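Local coordinates for protein putative citrate lyase (Ralstonia eutropha, PDB 3QQW) that probably works as a magnesium-dependent (S)-citramalyl-CoA lyase built on a TIM barrel of the HpcH/HpaI aldolase and citrate lyase family, at residues C[104-109]-C[134-139]; C[128-133]-C[167-172]; C[171-176]-C[212-217]. All coordinates share one frame; numbering follows the deposited sequence. Where two conformers were deposited one is given.

Following the chain from its N terminus, helix 97-107 comes first, then strand 115-117, then helix 123-139; contact 1 closes this excursion by laying the ends of the two helices side by side. Contact 2 starts on 128-133, inside the loop that contact 1 closes, so the two cross; it carries helix 123-139 past strand 148-152 to the turn that opens strand 170-175. Contact 3 begins on 171-176, overlapping the end of contact 2 at E171 and V172, and closes on helix 202-217. It lies in series with contact 1, their centres about 25 Å apart. Contact 1 joins two successive outer helices; contacts 2 and 3 pack helices 123-139 and 202-217 on strand 170-175 and the turn before it.

Contact 1: C[104-109]-C[134-139]; sequences IVNGAG and GDVAKR
V105 meets V136 and A137 where helices 97-107 and 123-139 lie next to each other near their C-terminal ends. CB of V105 rests against CG1 of V136 at 3.7 Å. One bond further out, CG1 stands anti to the backbone N (chi1 174°), and this turns it past V136 onto the backbone of the other helix. There V105 CG1 touches A137 CA at 3.7 Å, so the methyl meets main chain more closely than it meets the A137 methyl. A137 CB points away from helix 97-107, which lets the two backbones come near, with V105 CA and A137 CA 6.2 Å apart.

N106 flanks this patch on the exposed side. The N106 and V136 side chains cross at about a right angle, with N106 ND2 3.8 Å from V136 CG1, and ND2 also makes a weak hydrogen bond back to D102 O in its own helix. A water bridges N106 OD1 and V136 O; its 2.5 Å to N106 OD1 is shorter than expected, so the exact length is doubtful.

The chemistry is therefore split: a small buried valine-alanine surface joins the helices, and a water bridge adds a polar link at its solvent-facing border.

Contact 2: C[128-133]-C[167-172]; sequences EVIRYI and LPNIEV
The peptide carbonyl of P168 and the side-chain amide of N169 are the flat groups that face I130. Two methyls of I130 straddle the carbonyl plane beyond the oxygen: CG2, 3.4 Å from P168 O, lies off one face, and CD1, at 3.7 Å from the same oxygen, lies off the other. The N169 amide is only grazed, with I130 CG2 set well off its plane near the NH2 end. The puckered P168 ring offers its CG to I130 CG2 at 4.1 Å.

Within 128-133, I130 alone touches 167-172. Its CG1 sits beside the backbone N (chi1 -74°) and brings CD1 between the side chains of L167 and I170: it meets L167 CB at 3.9 Å and I170 CG1 at 3.8 Å, the two isoleucines crossing at about a right angle.

Residues 167-170 form a type II turn leading into strand 170-175, and N169 takes its positive phi of 65°. V148 of the neighbouring strand also touches I130.

The contact is apolar apart from P168 O, which meets methyls here; van der Waals packing, not polar bonding between the segments, joins helix 123-139 to the start of strand 170-175.

Contact 3: C[171-176]-C[212-217]; sequences EVLDFG and VAAALA
What stands out here is how little carries the contact: one leucine, L173, against the methyls of A214 and A215, which belong to a run of three alanines in helix 202-217. With such small side chains on the helix, its backbone can come close to the strand, and L173 CA lies 6.3 Å from A215 CA. L173 points toward the helix from the middle of strand 170-175. Its CG is anti to the carbonyl carbon (chi1 -65°), and the extended second torsion (chi2 -174°) sends CD1 outward as the leading atom. CD1 reaches A215 CB at 3.8 Å and, just beside it, A215 N at 3.9 Å, so the methyl rests on side chain and main chain at once. A214 CB is a looser neighbour, 4.4 Å from L173 CD1. Behind CD1, L173 CG adds a touch to A215 CB at 4.2 Å.

V172 points away from the helix, and D174 OD1 hydrogen-bonds W253 NE1. The L173 side chain lies about 10 Å from that of E153, predicted to bind both substrate and magnesium.

This is a joint within a beta-alpha-beta crossover of the TIM barrel: strand 170-175 leads to its parallel neighbour 221-224 through a connection that includes helices 177-182 and 202-217. L173 also packs on V150 and M211, A215 leans on P222, and V212, A213, L216 and A217 pack against a second subunit.

Contact 1: C[104-109]-C[134-139]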
ATOM      1  N   ILE C 104      -0.645   7.742  37.288  1.00 40.35           N
ATOM      2  CA  ILE C 104      -1.754   6.859  36.945  1.00 38.77           C
ATOM      3  C   ILE C 104      -1.441   5.384  37.276  1.00 42.75           C
ATOM      4  O   ILE C 104      -2.261   4.740  37.908  1.00 43.26           O
ATOM      5  CB  ILE C 104      -2.239   7.070  35.488  1.00 39.27           C
ATOM      6  CG1 ILE C 104      -2.764   8.518  35.331  1.00 39.59           C
ATOM      7  CG2 ILE C 104      -3.345   6.051  35.113  1.00 36.44           C
ATOM      8  CD1 ILE C 104      -2.862   9.029  33.897  1.00 41.91           C
ATOM      9  N   VAL C 105      -0.277   4.870  36.917  1.00 40.51           N
ATOM     10  CA  VAL C 105       0.019   3.468  37.191  1.00 40.14           C
ATOM     11  C   VAL C 105       0.098   3.224  38.702  1.00 45.21           C
ATOM     12  O   VAL C 105      -0.576   2.307  39.185  1.00 46.69           O
ATOM     13  CB  VAL C 105       1.263   2.935  36.429  1.00 42.24           C
ATOM     14  CG1 VAL C 105       1.605   1.513  36.883  1.00 42.58           C
ATOM     15  CG2 VAL C 105       1.032   2.962  34.910  1.00 39.30           C
ATOM     16  N   ASN C 106       0.822   4.081  39.448  1.00 40.74           N
ATOM     17  CA  ASN C 106       0.941   3.904  40.891  1.00 41.38           C
ATOM     18  C   ASN C 106      -0.368   4.172  41.625  1.00 42.66           C
ATOM     19  O   ASN C 106      -0.592   3.600  42.705  1.00 41.69           O
ATOM     20  CB  ASN C 106       2.062   4.760  41.465  1.00 42.50           C
ATOM     21  CG  ASN C 106       3.426   4.306  41.014  1.00 62.02           C
ATOM     22  OD1 ASN C 106       3.798   3.144  41.164  1.00 62.31           O
ATOM     23  ND2 ASN C 106       4.206   5.216  40.448  1.00 46.95           N
ATOM     24  N   GLY C 107      -1.240   4.956  40.994  1.00 38.00           N
ATOM     25  CA  GLY C 107      -2.486   5.367  41.605  1.00 38.51           C
ATOM     26  C   GLY C 107      -3.725   4.568  41.297  1.00 47.96           C
ATOM     27  O   GLY C 107      -4.659   4.581  42.099  1.00 48.82           O
ATOM     28  N   ALA C 108      -3.767   3.879  40.150  1.00 47.62           N
ATOM     29  CA  ALA C 108      -4.980   3.192  39.693  1.00 48.22           C
ATOM     30  C   ALA C 108      -5.458   2.022  40.562  1.00 57.65           C
ATOM     31  O   ALA C 108      -6.460   1.400  40.204  1.00 59.14           O
ATOM     32  CB  ALA C 108      -4.786   2.708  38.272  1.00 48.35           C
ATOM     33  N   GLY C 109      -4.760   1.716  41.664  1.00 56.19           N
ATOM     34  CA  GLY C 109      -5.094   0.599  42.546  1.00 55.96           C
ATOM     35  C   GLY C 109      -5.209  -0.740  41.832  1.00 60.33           C
ATOM     36  O   GLY C 109      -6.011  -1.592  42.247  1.00 62.27           O
ATOM     37  N   GLY C 134       6.124  -0.445  31.598  1.00 43.85           N
ATOM     38  CA  GLY C 134       6.513  -1.745  32.126  1.00 43.58           C
ATOM     39  C   GLY C 134       7.276  -1.637  33.428  1.00 51.67           C
ATOM     40  O   GLY C 134       6.962  -2.349  34.396  1.00 52.50           O
ATOM     41  N   ASP C 135       8.266  -0.712  33.477  1.00 49.17           N
ATOM     42  CA  ASP C 135       9.081  -0.477  34.667  1.00 50.42           C
ATOM     43  C   ASP C 135       8.224  -0.003  35.836  1.00 49.96           C
ATOM     44  O   ASP C 135       8.329  -0.536  36.947  1.00 49.58           O
ATOM     45  CB  ASP C 135      10.185   0.553  34.381  1.00 54.58           C
ATOM     46  CG  ASP C 135      11.289   0.107  33.455  1.00 69.31           C
ATOM     47  OD1 ASP C 135      11.450  -1.123  33.275  1.00 71.88           O
ATOM     48  OD2 ASP C 135      12.012   0.989  32.930  1.00 74.72           O
ATOM     49  N   VAL C 136       7.353   0.974  35.573  1.00 45.55           N
ATOM     50  CA  VAL C 136       6.445   1.557  36.577  1.00 44.28           C
ATOM     51  C   VAL C 136       5.411   0.482  37.025  1.00 47.33           C
ATOM     52  O   VAL C 136       5.170   0.339  38.235  1.00 46.48           O
ATOM     53  CB  VAL C 136       5.785   2.881  36.082  1.00 44.52           C
ATOM     54  CG1 VAL C 136       4.900   3.464  37.170  1.00 43.40           C
ATOM     55  CG2 VAL C 136       6.849   3.911  35.672  1.00 44.66           C
ATOM     56  N   ALA C 137       4.850  -0.302  36.050  1.00 43.14           N
ATOM     57  CA  ALA C 137       3.872  -1.361  36.354  1.00 43.53           C
ATOM     58  C   ALA C 137       4.440  -2.408  37.322  1.00 49.69           C
ATOM     59  O   ALA C 137       3.832  -2.659  38.359  1.00 50.70           O
ATOM     60  CB  ALA C 137       3.388  -2.024  35.080  1.00 43.53           C
ATOM     61  N   LYS C 138       5.641  -2.942  37.028  1.00 47.34           N
ATOM     62  CA  LYS C 138       6.330  -3.920  37.869  1.00 48.39           C
ATOM     63  C   LYS C 138       6.638  -3.322  39.265  1.00 54.91           C
ATOM     64  O   LYS C 138       6.337  -3.985  40.263  1.00 57.54           O
ATOM     65  CB  LYS C 138       7.599  -4.445  37.173  1.00 50.23           C
ATOM     66  N   ARG C 139       7.165  -2.064  39.355  1.00 50.81           N
ATOM     67  CA  ARG C 139       7.459  -1.414  40.650  1.00 51.75           C
ATOM     68  C   ARG C 139       6.179  -1.166  41.478  1.00 55.79           C
ATOM     69  O   ARG C 139       6.240  -1.095  42.703  1.00 57.73           O
ATOM     70  CB  ARG C 139       8.186  -0.084  40.464  1.00 53.77           C
ATOM     71  CG  ARG C 139       9.645  -0.174  40.059  1.00 69.75           C
ATOM     72  CD  ARG C 139      10.227   1.216  39.907  1.00 83.12           C
ATOM     73  NE  ARG C 139      11.160   1.283  38.783  1.00 99.34           N
ATOM     74  CZ  ARG C 139      11.086   2.161  37.785  1.00108.89           C
ATOM     75  NH1 ARG C 139      10.123   3.076  37.763  1.00 83.75           N
ATOM     76  NH2 ARG C 139      11.987   2.145  36.812  1.00100.77           N
TER
HETATM   77  O   HOH W   1       5.948   2.124  40.542  1.00 45.57           O

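Contact 2: C[128-133]-C[167-172]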
ATOM      1  N   GLU C 128      10.015   3.129  23.826  1.00 45.78           N
ATOM      2  CA  GLU C 128      10.500   3.829  25.029  1.00 47.88           C
ATOM      3  C   GLU C 128       9.389   3.997  26.061  1.00 48.04           C
ATOM      4  O   GLU C 128       9.612   3.757  27.249  1.00 49.49           O
ATOM      5  CB  GLU C 128      11.075   5.207  24.639  1.00 50.97           C
ATOM      6  CG  GLU C 128      11.688   6.042  25.767  1.00 68.60           C
ATOM      7  CD  GLU C 128      11.880   7.522  25.468  1.00 97.01           C
ATOM      8  OE1 GLU C 128      11.225   8.047  24.537  1.00 93.73           O
ATOM      9  OE2 GLU C 128      12.670   8.165  26.195  1.00 93.10           O
ATOM     10  N   VAL C 129       8.190   4.378  25.595  1.00 41.57           N
ATOM     11  CA  VAL C 129       7.017   4.618  26.424  1.00 38.34           C
ATOM     12  C   VAL C 129       6.547   3.280  27.009  1.00 40.00           C
ATOM     13  O   VAL C 129       6.251   3.221  28.200  1.00 38.76           O
ATOM     14  CB  VAL C 129       5.898   5.359  25.618  1.00 39.92           C
ATOM     15  CG1 VAL C 129       4.639   5.520  26.448  1.00 37.74           C
ATOM     16  CG2 VAL C 129       6.377   6.722  25.121  1.00 39.63           C
ATOM     17  N   ILE C 130       6.516   2.213  26.184  1.00 37.36           N
ATOM     18  CA  ILE C 130       6.072   0.876  26.609  1.00 38.62           C
ATOM     19  C   ILE C 130       7.011   0.312  27.696  1.00 43.69           C
ATOM     20  O   ILE C 130       6.538  -0.226  28.717  1.00 44.14           O
ATOM     21  CB  ILE C 130       5.939  -0.080  25.396  1.00 41.82           C
ATOM     22  CG1 ILE C 130       4.705   0.271  24.587  1.00 40.20           C
ATOM     23  CG2 ILE C 130       5.927  -1.558  25.828  1.00 43.55           C
ATOM     24  CD1 ILE C 130       4.765  -0.329  23.217  1.00 50.16           C
ATOM     25  N   ARG C 131       8.327   0.471  27.472  1.00 39.81           N
ATOM     26  CA  ARG C 131       9.381   0.052  28.385  0.50 41.67           C
ATOM     27  C   ARG C 131       9.216   0.793  29.731  1.00 47.30           C
ATOM     28  O   ARG C 131       9.366   0.192  30.791  1.00 50.51           O
ATOM     29  CB  ARG C 131      10.738   0.350  27.719  0.50 41.76           C
ATOM     30  CG  ARG C 131      11.990  -0.115  28.447  0.50 50.80           C
ATOM     31  CD  ARG C 131      13.186  -0.073  27.498  0.50 51.47           C
ATOM     32  NE  ARG C 131      13.630   1.290  27.160  0.50 41.87           N
ATOM     33  CZ  ARG C 131      13.602   1.829  25.941  0.50 43.94           C
ATOM     34  NH1 ARG C 131      13.159   1.129  24.906  0.50 29.49           N
ATOM     35  NH2 ARG C 131      14.020   3.067  25.750  0.50 27.19           N
ATOM     36  N   TYR C 132       8.912   2.115  29.669  1.00 41.23           N
ATOM     37  CA  TYR C 132       8.754   2.935  30.861  1.00 40.36           C
ATOM     38  C   TYR C 132       7.510   2.507  31.649  1.00 44.41           C
ATOM     39  O   TYR C 132       7.607   2.352  32.858  1.00 46.97           O
ATOM     40  CB  TYR C 132       8.719   4.440  30.517  1.00 39.88           C
ATOM     41  CG  TYR C 132       8.764   5.303  31.762  1.00 40.39           C
ATOM     42  CD1 TYR C 132       9.956   5.496  32.454  1.00 43.45           C
ATOM     43  CD2 TYR C 132       7.599   5.856  32.298  1.00 39.49           C
ATOM     44  CE1 TYR C 132       9.993   6.226  33.636  1.00 43.87           C
ATOM     45  CE2 TYR C 132       7.628   6.604  33.470  1.00 41.04           C
ATOM     46  CZ  TYR C 132       8.823   6.777  34.142  1.00 52.25           C
ATOM     47  OH  TYR C 132       8.844   7.507  35.299  1.00 57.07           O
ATOM     48  N   ILE C 133       6.373   2.284  30.968  1.00 40.41           N
ATOM     49  CA  ILE C 133       5.104   1.803  31.553  1.00 39.76           C
ATOM     50  C   ILE C 133       5.366   0.457  32.248  1.00 47.00           C
ATOM     51  O   ILE C 133       4.957   0.307  33.387  1.00 49.46           O
ATOM     52  CB  ILE C 133       3.964   1.708  30.493  1.00 41.49           C
ATOM     53  CG1 ILE C 133       3.593   3.105  29.923  1.00 41.37           C
ATOM     54  CG2 ILE C 133       2.716   1.020  31.039  1.00 41.80           C
ATOM     55  CD1 ILE C 133       2.782   3.059  28.609  1.00 44.29           C
ATOM     56  N   LEU C 167       5.720  -4.466  18.787  1.00 42.04           N
ATOM     57  CA  LEU C 167       6.129  -4.110  20.130  1.00 42.24           C
ATOM     58  C   LEU C 167       5.266  -4.816  21.179  1.00 50.01           C
ATOM     59  O   LEU C 167       4.108  -5.129  20.892  1.00 48.77           O
ATOM     60  CB  LEU C 167       6.118  -2.592  20.330  1.00 40.53           C
ATOM     61  CG  LEU C 167       7.175  -1.836  19.514  1.00 44.02           C
ATOM     62  CD1 LEU C 167       6.939  -0.347  19.593  1.00 41.62           C
ATOM     63  CD2 LEU C 167       8.585  -2.177  19.981  1.00 46.30           C
ATOM     64  N   PRO C 168       5.834  -5.127  22.372  1.00 49.85           N
ATOM     65  CA  PRO C 168       5.060  -5.872  23.383  1.00 48.75           C
ATOM     66  C   PRO C 168       3.947  -5.083  24.052  1.00 46.83           C
ATOM     67  O   PRO C 168       4.035  -3.865  24.220  1.00 46.39           O
ATOM     68  CB  PRO C 168       6.129  -6.257  24.432  1.00 52.30           C
ATOM     69  CG  PRO C 168       7.191  -5.202  24.308  1.00 57.71           C
ATOM     70  CD  PRO C 168       7.227  -4.889  22.831  1.00 53.01           C
ATOM     71  N   ASN C 169       2.921  -5.817  24.501  1.00 40.58           N
ATOM     72  CA  ASN C 169       1.774  -5.329  25.268  1.00 39.61           C
ATOM     73  C   ASN C 169       0.860  -4.362  24.527  1.00 42.13           C
ATOM     74  O   ASN C 169       0.019  -3.754  25.162  1.00 44.44           O
ATOM     75  CB  ASN C 169       2.208  -4.716  26.611  1.00 44.08           C
ATOM     76  CG  ASN C 169       3.126  -5.623  27.393  1.00 63.89           C
ATOM     77  OD1 ASN C 169       2.994  -6.854  27.382  1.00 54.36           O
ATOM     78  ND2 ASN C 169       4.123  -5.039  28.034  1.00 62.47           N
ATOM     79  N   ILE C 170       0.948  -4.271  23.203  1.00 37.46           N
ATOM     80  CA  ILE C 170       0.010  -3.449  22.433  1.00 35.25           C
ATOM     81  C   ILE C 170      -1.197  -4.321  22.151  1.00 37.66           C
ATOM     82  O   ILE C 170      -1.060  -5.470  21.704  1.00 37.46           O
ATOM     83  CB  ILE C 170       0.632  -2.840  21.140  1.00 37.31           C
ATOM     84  CG1 ILE C 170       1.829  -1.920  21.493  1.00 37.69           C
ATOM     85  CG2 ILE C 170      -0.424  -2.078  20.270  1.00 32.71           C
ATOM     86  CD1 ILE C 170       2.596  -1.427  20.273  1.00 40.11           C
ATOM     87  N   GLU C 171      -2.378  -3.801  22.451  1.00 34.07           N
ATOM     88  CA  GLU C 171      -3.608  -4.541  22.158  1.00 34.63           C
ATOM     89  C   GLU C 171      -4.473  -3.745  21.184  1.00 37.70           C
ATOM     90  O   GLU C 171      -5.343  -4.334  20.542  1.00 40.71           O
ATOM     91  CB  GLU C 171      -4.379  -4.937  23.428  1.00 36.19           C
ATOM     92  CG  GLU C 171      -4.921  -3.755  24.206  1.00 47.93           C
ATOM     93  CD  GLU C 171      -5.867  -4.088  25.342  1.00 47.49           C
ATOM     94  OE1 GLU C 171      -5.959  -5.272  25.738  1.00 46.76           O
ATOM     95  OE2 GLU C 171      -6.486  -3.136  25.864  1.00 39.42           O
ATOM     96  N   VAL C 172      -4.212  -2.435  21.032  1.00 30.88           N
ATOM     97  CA  VAL C 172      -4.950  -1.598  20.089  1.00 30.99           C
ATOM     98  C   VAL C 172      -4.000  -0.652  19.330  1.00 35.97           C
ATOM     99  O   VAL C 172      -3.064  -0.102  19.915  1.00 35.50           O
ATOM    100  CB  VAL C 172      -6.100  -0.770  20.748  1.00 33.69           C
ATOM    101  CG1 VAL C 172      -6.715   0.215  19.766  1.00 33.09           C
ATOM    102  CG2 VAL C 172      -7.182  -1.640  21.353  1.00 32.62           C
TER

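Contact 3: C[171-176]-C[212-217]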
ATOM      1  N   GLU C 171      -2.378  -3.801  22.451  1.00 34.07           N
ATOM      2  CA  GLU C 171      -3.608  -4.541  22.158  1.00 34.63           C
ATOM      3  C   GLU C 171      -4.473  -3.745  21.184  1.00 37.70           C
ATOM      4  O   GLU C 171      -5.343  -4.334  20.542  1.00 40.71           O
ATOM      5  CB  GLU C 171      -4.379  -4.937  23.428  1.00 36.19           C
ATOM      6  CG  GLU C 171      -4.921  -3.755  24.206  1.00 47.93           C
ATOM      7  CD  GLU C 171      -5.867  -4.088  25.342  1.00 47.49           C
ATOM      8  OE1 GLU C 171      -5.959  -5.272  25.738  1.00 46.76           O
ATOM      9  OE2 GLU C 171      -6.486  -3.136  25.864  1.00 39.42           O
ATOM     10  N   VAL C 172      -4.212  -2.435  21.032  1.00 30.88           N
ATOM     11  CA  VAL C 172      -4.950  -1.598  20.089  1.00 30.99           C
ATOM     12  C   VAL C 172      -4.000  -0.652  19.330  1.00 35.97           C
ATOM     13  O   VAL C 172      -3.064  -0.102  19.915  1.00 35.50           O
ATOM     14  CB  VAL C 172      -6.100  -0.770  20.748  1.00 33.69           C
ATOM     15  CG1 VAL C 172      -6.715   0.215  19.766  1.00 33.09           C
ATOM     16  CG2 VAL C 172      -7.182  -1.640  21.353  1.00 32.62           C
ATOM     17  N   LEU C 173      -4.283  -0.457  18.021  1.00 31.99           N
ATOM     18  CA  LEU C 173      -3.718   0.574  17.156  1.00 30.18           C
ATOM     19  C   LEU C 173      -4.876   1.490  16.841  1.00 33.04           C
ATOM     20  O   LEU C 173      -5.899   1.044  16.313  1.00 31.15           O
ATOM     21  CB  LEU C 173      -3.035   0.057  15.887  1.00 30.67           C
ATOM     22  CG  LEU C 173      -1.774  -0.809  16.051  1.00 36.02           C
ATOM     23  CD1 LEU C 173      -1.159  -1.098  14.693  1.00 35.97           C
ATOM     24  CD2 LEU C 173      -0.721  -0.125  16.964  1.00 36.61           C
ATOM     25  N   ASP C 174      -4.765   2.760  17.255  1.00 32.37           N
ATOM     26  CA  ASP C 174      -5.820   3.748  17.054  1.00 32.93           C
ATOM     27  C   ASP C 174      -5.521   4.616  15.880  1.00 34.76           C
ATOM     28  O   ASP C 174      -4.426   5.162  15.791  1.00 34.64           O
ATOM     29  CB  ASP C 174      -5.951   4.639  18.315  1.00 35.64           C
ATOM     30  CG  ASP C 174      -6.464   3.961  19.546  1.00 41.37           C
ATOM     31  OD1 ASP C 174      -7.600   3.501  19.523  1.00 40.89           O
ATOM     32  OD2 ASP C 174      -5.741   3.964  20.563  1.00 53.14           O
ATOM     33  N   PHE C 175      -6.487   4.812  15.005  1.00 35.04           N
ATOM     34  CA  PHE C 175      -6.273   5.733  13.873  1.00 35.55           C
ATOM     35  C   PHE C 175      -6.650   7.167  14.275  1.00 41.60           C
ATOM     36  O   PHE C 175      -7.799   7.437  14.614  1.00 42.83           O
ATOM     37  CB  PHE C 175      -7.050   5.297  12.632  1.00 36.96           C
ATOM     38  CG  PHE C 175      -6.598   6.087  11.433  1.00 38.16           C
ATOM     39  CD1 PHE C 175      -5.338   5.878  10.878  1.00 39.86           C
ATOM     40  CD2 PHE C 175      -7.400   7.091  10.900  1.00 40.08           C
ATOM     41  CE1 PHE C 175      -4.889   6.651   9.806  1.00 41.25           C
ATOM     42  CE2 PHE C 175      -6.954   7.863   9.826  1.00 43.29           C
ATOM     43  CZ  PHE C 175      -5.705   7.630   9.277  1.00 41.20           C
ATOM     44  N   GLY C 176      -5.668   8.058  14.259  1.00 37.76           N
ATOM     45  CA  GLY C 176      -5.858   9.461  14.593  1.00 37.65           C
ATOM     46  C   GLY C 176      -5.941  10.271  13.318  1.00 44.12           C
ATOM     47  O   GLY C 176      -4.923  10.759  12.822  1.00 42.90           O
ATOM     48  N   VAL C 212      -4.682  -1.132   9.771  1.00 33.00           N
ATOM     49  CA  VAL C 212      -5.512  -2.311  10.025  1.00 32.93           C
ATOM     50  C   VAL C 212      -4.704  -3.574   9.660  1.00 40.02           C
ATOM     51  O   VAL C 212      -4.651  -4.511  10.455  1.00 39.63           O
ATOM     52  CB  VAL C 212      -6.865  -2.249   9.285  1.00 36.64           C
ATOM     53  CG1 VAL C 212      -7.618  -3.578   9.374  1.00 36.56           C
ATOM     54  CG2 VAL C 212      -7.724  -1.123   9.837  1.00 35.76           C
ATOM     55  N   ALA C 213      -4.037  -3.564   8.498  1.00 38.12           N
ATOM     56  CA  ALA C 213      -3.202  -4.673   8.050  1.00 38.83           C
ATOM     57  C   ALA C 213      -2.100  -5.003   9.075  1.00 41.57           C
ATOM     58  O   ALA C 213      -1.888  -6.176   9.354  1.00 41.85           O
ATOM     59  CB  ALA C 213      -2.582  -4.352   6.686  1.00 39.31           C
ATOM     60  N   ALA C 214      -1.440  -3.967   9.651  1.00 39.17           N
ATOM     61  CA  ALA C 214      -0.367  -4.114  10.640  1.00 40.40           C
ATOM     62  C   ALA C 214      -0.892  -4.672  11.956  1.00 43.37           C
ATOM     63  O   ALA C 214      -0.246  -5.522  12.561  1.00 42.57           O
ATOM     64  CB  ALA C 214       0.318  -2.777  10.877  1.00 40.89           C
ATOM     65  N   ALA C 215      -2.062  -4.173  12.394  1.00 40.02           N
ATOM     66  CA  ALA C 215      -2.717  -4.568  13.626  1.00 39.05           C
ATOM     67  C   ALA C 215      -3.146  -6.016  13.553  1.00 45.36           C
ATOM     68  O   ALA C 215      -2.709  -6.835  14.384  1.00 48.28           O
ATOM     69  CB  ALA C 215      -3.914  -3.665  13.896  1.00 38.90           C
ATOM     70  N   LEU C 216      -3.929  -6.363  12.510  1.00 39.62           N
ATOM     71  CA  LEU C 216      -4.435  -7.719  12.329  1.00 39.36           C
ATOM     72  C   LEU C 216      -3.312  -8.723  12.087  1.00 45.92           C
ATOM     73  O   LEU C 216      -3.414  -9.845  12.569  1.00 48.10           O
ATOM     74  CB  LEU C 216      -5.494  -7.794  11.227  1.00 38.20           C
ATOM     75  CG  LEU C 216      -6.766  -6.986  11.478  1.00 38.31           C
ATOM     76  CD1 LEU C 216      -7.660  -7.051  10.298  1.00 37.40           C
ATOM     77  CD2 LEU C 216      -7.480  -7.418  12.755  1.00 37.28           C
ATOM     78  N   ALA C 217      -2.219  -8.309  11.433  1.00 42.29           N
ATOM     79  CA  ALA C 217      -1.056  -9.184  11.219  1.00 42.75           C
ATOM     80  C   ALA C 217      -0.388  -9.565  12.534  1.00 45.76           C
ATOM     81  O   ALA C 217       0.292 -10.577  12.590  1.00 46.31           O
ATOM     82  CB  ALA C 217      -0.039  -8.503  10.319  1.00 42.52           C
TER